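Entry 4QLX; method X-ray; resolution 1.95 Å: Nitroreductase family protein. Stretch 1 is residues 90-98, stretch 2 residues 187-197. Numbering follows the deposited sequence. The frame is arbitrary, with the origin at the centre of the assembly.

Stretch 1 90-98: IVFIAGDTQ
Stretch 2, residues 187-197: RYVPVMGIAIG

Residues 90-96 and 188-197 are neighbouring antiparallel strands of one chain, their axes crossing at 139° and 4.3 Å apart at closest approach. Strand 90-96 has phi -89 to -119 and psi 102 to 151. Contact between the stretches buries 901 Å², summed over both.

Arg 187 covers the most, 112 Å². It lies just before its strand, at phi/psi -107/-47, with CA-to-CB sideways. Its side chain is fully extended (chi1 to chi3 all t, chi4 179°), which carries the guanidinium back to Asp 96. Asp 96 is t with chi2 4°, so its carboxylate meets the guanidinium edge: Arg 187 NE to Asp 96 OD1 is 2.8 Å and Arg 187 NH2 to Asp 96 OD2 is 2.9 Å, a two-pronged salt bridge that pairs the buried acid with a positive charge. Asp 96 OD1 also accepts Gln 98 N at 3.0 Å. Past the last bridge, Asp 96 with Tyr 188, Arg 187 O accepts Thr 97 N at 3.0 Å and Thr 97 OG1 (chi1 p) at 2.7 Å.

Ile 93 covers 66 Å². Ile 93 N donates to Met 192 O at 2.8 Å. Ile 90 pairs with Ala 195 and Ile 93 with Met 192; then a beta bulge, with Val 191 at -124/-66, shifts the register by one, and Ala 94 pairs with Pro 190. Ile 93 O therefore receives both Val 191 N, at 3.2 Å, and Met 192 N, weakly, at 3.4 Å. Rotamer mt brings Ile 93 CD1 to 3.9 Å from CG1 of Ile 194 (mm).

Ile 194 covers 59 Å² and pairs with Val 91: Val 91 N to Ile 194 O and Ile 194 N to Val 91 O are both 2.8 Å. Beyond the bulge, Gly 95 N reaches Val 189 O at 2.7 Å, and Val 189 N reaches Gly 95 O at 3.0 Å. A CB on Gly 95 would lie 3.0 Å from Val 189 CG2, a clash.

Val 91, Ile 93, Met 192 and Ile 194 share one face; Ile 90, Phe 92 and Ala 195 lie on the other. There Phe 92 (chi1 t, chi2 88°) sits across from Gly 193. Met 192 O lies over one ring face, and Pro 190 CB is 3.8 Å from Phe 92 CZ at the edge.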

# COMPACT_ATOMS: atom_id res chain seq x y z
N ILE A 90 -15.69 8.47 -5.32
CA ILE A 90 -14.81 8.35 -4.17
C ILE A 90 -15.03 6.94 -3.61
O ILE A 90 -16.17 6.49 -3.47
CB ILE A 90 -15.07 9.41 -3.10
CG1 ILE A 90 -14.93 10.82 -3.70
CG2 ILE A 90 -14.13 9.24 -1.91
CD1 ILE A 90 -16.26 11.39 -4.22
N VAL A 91 -13.94 6.24 -3.33
CA VAL A 91 -14.03 4.96 -2.67
C VAL A 91 -13.51 5.12 -1.25
O VAL A 91 -12.29 5.29 -1.04
CB VAL A 91 -13.25 3.88 -3.42
CG1 VAL A 91 -13.26 2.56 -2.64
CG2 VAL A 91 -13.82 3.70 -4.82
N PHE A 92 -14.41 5.12 -0.28
CA PHE A 92 -13.96 5.24 1.10
C PHE A 92 -13.67 3.88 1.69
O PHE A 92 -14.45 2.93 1.52
CB PHE A 92 -14.97 5.98 1.98
CG PHE A 92 -14.38 6.39 3.29
CD1 PHE A 92 -13.72 7.61 3.42
CD2 PHE A 92 -14.38 5.51 4.37
CE1 PHE A 92 -13.13 7.97 4.61
CE2 PHE A 92 -13.78 5.86 5.57
CZ PHE A 92 -13.16 7.08 5.69
N ILE A 93 -12.55 3.79 2.40
CA ILE A 93 -12.12 2.52 2.97
C ILE A 93 -12.23 2.56 4.49
O ILE A 93 -11.69 3.44 5.16
CB ILE A 93 -10.67 2.16 2.54
CG1 ILE A 93 -10.52 2.37 1.03
CG2 ILE A 93 -10.36 0.69 2.90
CD1 ILE A 93 -9.08 2.22 0.50
N ALA A 94 -12.96 1.60 5.04
CA ALA A 94 -13.09 1.48 6.48
C ALA A 94 -12.53 0.12 6.90
O ALA A 94 -12.56 -0.83 6.13
CB ALA A 94 -14.54 1.63 6.90
N GLY A 95 -12.02 0.04 8.12
CA GLY A 95 -11.43 -1.18 8.61
C GLY A 95 -12.46 -2.04 9.32
O GLY A 95 -13.32 -1.52 10.02
N ASP A 96 -12.38 -3.34 9.10
CA ASP A 96 -13.32 -4.30 9.70
C ASP A 96 -12.69 -4.95 10.93
O ASP A 96 -11.87 -5.86 10.81
CB ASP A 96 -13.72 -5.35 8.66
CG ASP A 96 -14.74 -6.36 9.20
OD1 ASP A 96 -15.21 -6.22 10.35
OD2 ASP A 96 -15.08 -7.29 8.44
N THR A 97 -13.09 -4.49 12.11
CA THR A 97 -12.49 -4.97 13.35
C THR A 97 -13.16 -6.25 13.86
O THR A 97 -12.94 -6.65 15.00
CB THR A 97 -12.54 -3.90 14.44
OG1 THR A 97 -13.89 -3.69 14.87
CG2 THR A 97 -11.96 -2.58 13.92
N GLN A 98 -13.98 -6.86 13.02
CA GLN A 98 -14.57 -8.15 13.36
C GLN A 98 -14.22 -9.18 12.29
O GLN A 98 -14.82 -10.25 12.23
CB GLN A 98 -16.09 -8.04 13.51
CG GLN A 98 -16.52 -7.22 14.73
CD GLN A 98 -18.02 -7.00 14.78
OE1 GLN A 98 -18.77 -7.57 13.98
NE2 GLN A 98 -18.47 -6.15 15.69
N ARG A 187 -18.34 -1.96 14.61
CA ARG A 187 -17.55 -2.83 13.75
C ARG A 187 -16.46 -2.12 12.94
O ARG A 187 -15.32 -2.58 12.86
CB ARG A 187 -18.48 -3.55 12.78
CG ARG A 187 -17.75 -4.51 11.86
CD ARG A 187 -18.70 -5.33 11.03
NE ARG A 187 -17.98 -6.40 10.34
CZ ARG A 187 -18.55 -7.29 9.54
NH1 ARG A 187 -19.86 -7.24 9.33
NH2 ARG A 187 -17.82 -8.23 8.95
N TYR A 188 -16.83 -1.02 12.31
CA TYR A 188 -15.98 -0.39 11.31
C TYR A 188 -15.25 0.86 11.82
O TYR A 188 -15.81 1.64 12.58
CB TYR A 188 -16.81 -0.05 10.08
CG TYR A 188 -17.35 -1.27 9.38
CD1 TYR A 188 -16.50 -2.12 8.68
CD2 TYR A 188 -18.70 -1.58 9.42
CE1 TYR A 188 -16.99 -3.25 8.04
CE2 TYR A 188 -19.20 -2.69 8.77
CZ TYR A 188 -18.34 -3.53 8.09
OH TYR A 188 -18.83 -4.64 7.46
N VAL A 189 -14.00 1.02 11.41
CA VAL A 189 -13.23 2.22 11.72
C VAL A 189 -12.81 2.96 10.43
O VAL A 189 -12.39 2.34 9.45
CB VAL A 189 -11.97 1.88 12.56
CG1 VAL A 189 -12.37 1.28 13.92
CG2 VAL A 189 -11.05 0.93 11.81
N PRO A 190 -12.92 4.29 10.42
CA PRO A 190 -12.57 5.00 9.20
C PRO A 190 -11.06 5.05 8.97
O PRO A 190 -10.32 5.19 9.94
CB PRO A 190 -13.14 6.40 9.44
CG PRO A 190 -13.11 6.56 10.92
CD PRO A 190 -13.29 5.20 11.52
N VAL A 191 -10.63 4.94 7.72
CA VAL A 191 -9.20 5.00 7.42
C VAL A 191 -8.88 6.10 6.40
O VAL A 191 -8.21 7.08 6.73
CB VAL A 191 -8.69 3.64 6.92
CG1 VAL A 191 -7.24 3.74 6.45
CG2 VAL A 191 -8.84 2.58 8.03
N MET A 192 -9.35 5.94 5.17
CA MET A 192 -9.06 6.93 4.13
C MET A 192 -10.05 6.88 2.98
O MET A 192 -10.66 5.85 2.70
CB MET A 192 -7.63 6.74 3.58
CG MET A 192 -7.43 5.44 2.78
SD MET A 192 -5.83 5.28 1.94
CE MET A 192 -4.77 4.78 3.30
N GLY A 193 -10.21 8.02 2.30
CA GLY A 193 -10.95 8.06 1.05
C GLY A 193 -10.00 8.00 -0.13
O GLY A 193 -8.85 8.46 -0.04
N ILE A 194 -10.45 7.40 -1.22
CA ILE A 194 -9.71 7.43 -2.48
C ILE A 194 -10.59 8.12 -3.51
O ILE A 194 -11.59 7.55 -3.96
CB ILE A 194 -9.35 6.02 -2.99
CG1 ILE A 194 -8.57 5.20 -1.94
CG2 ILE A 194 -8.57 6.10 -4.30
CD1 ILE A 194 -7.26 5.79 -1.49
N ALA A 195 -10.24 9.35 -3.89
CA ALA A 195 -10.96 10.03 -4.96
C ALA A 195 -10.39 9.61 -6.29
O ALA A 195 -9.18 9.60 -6.45
CB ALA A 195 -10.88 11.56 -4.79
N ILE A 196 -11.25 9.27 -7.25
CA ILE A 196 -10.80 8.78 -8.56
C ILE A 196 -11.48 9.53 -9.71
O ILE A 196 -12.67 9.84 -9.64
CB ILE A 196 -11.10 7.26 -8.72
CG1 ILE A 196 -10.51 6.44 -7.56
CG2 ILE A 196 -10.61 6.73 -10.06
CD1 ILE A 196 -10.75 4.91 -7.69
N GLY A 197 -10.73 9.81 -10.77
CA GLY A 197 -11.31 10.35 -12.00
C GLY A 197 -10.24 10.61 -13.04
O GLY A 197 -9.09 10.22 -12.87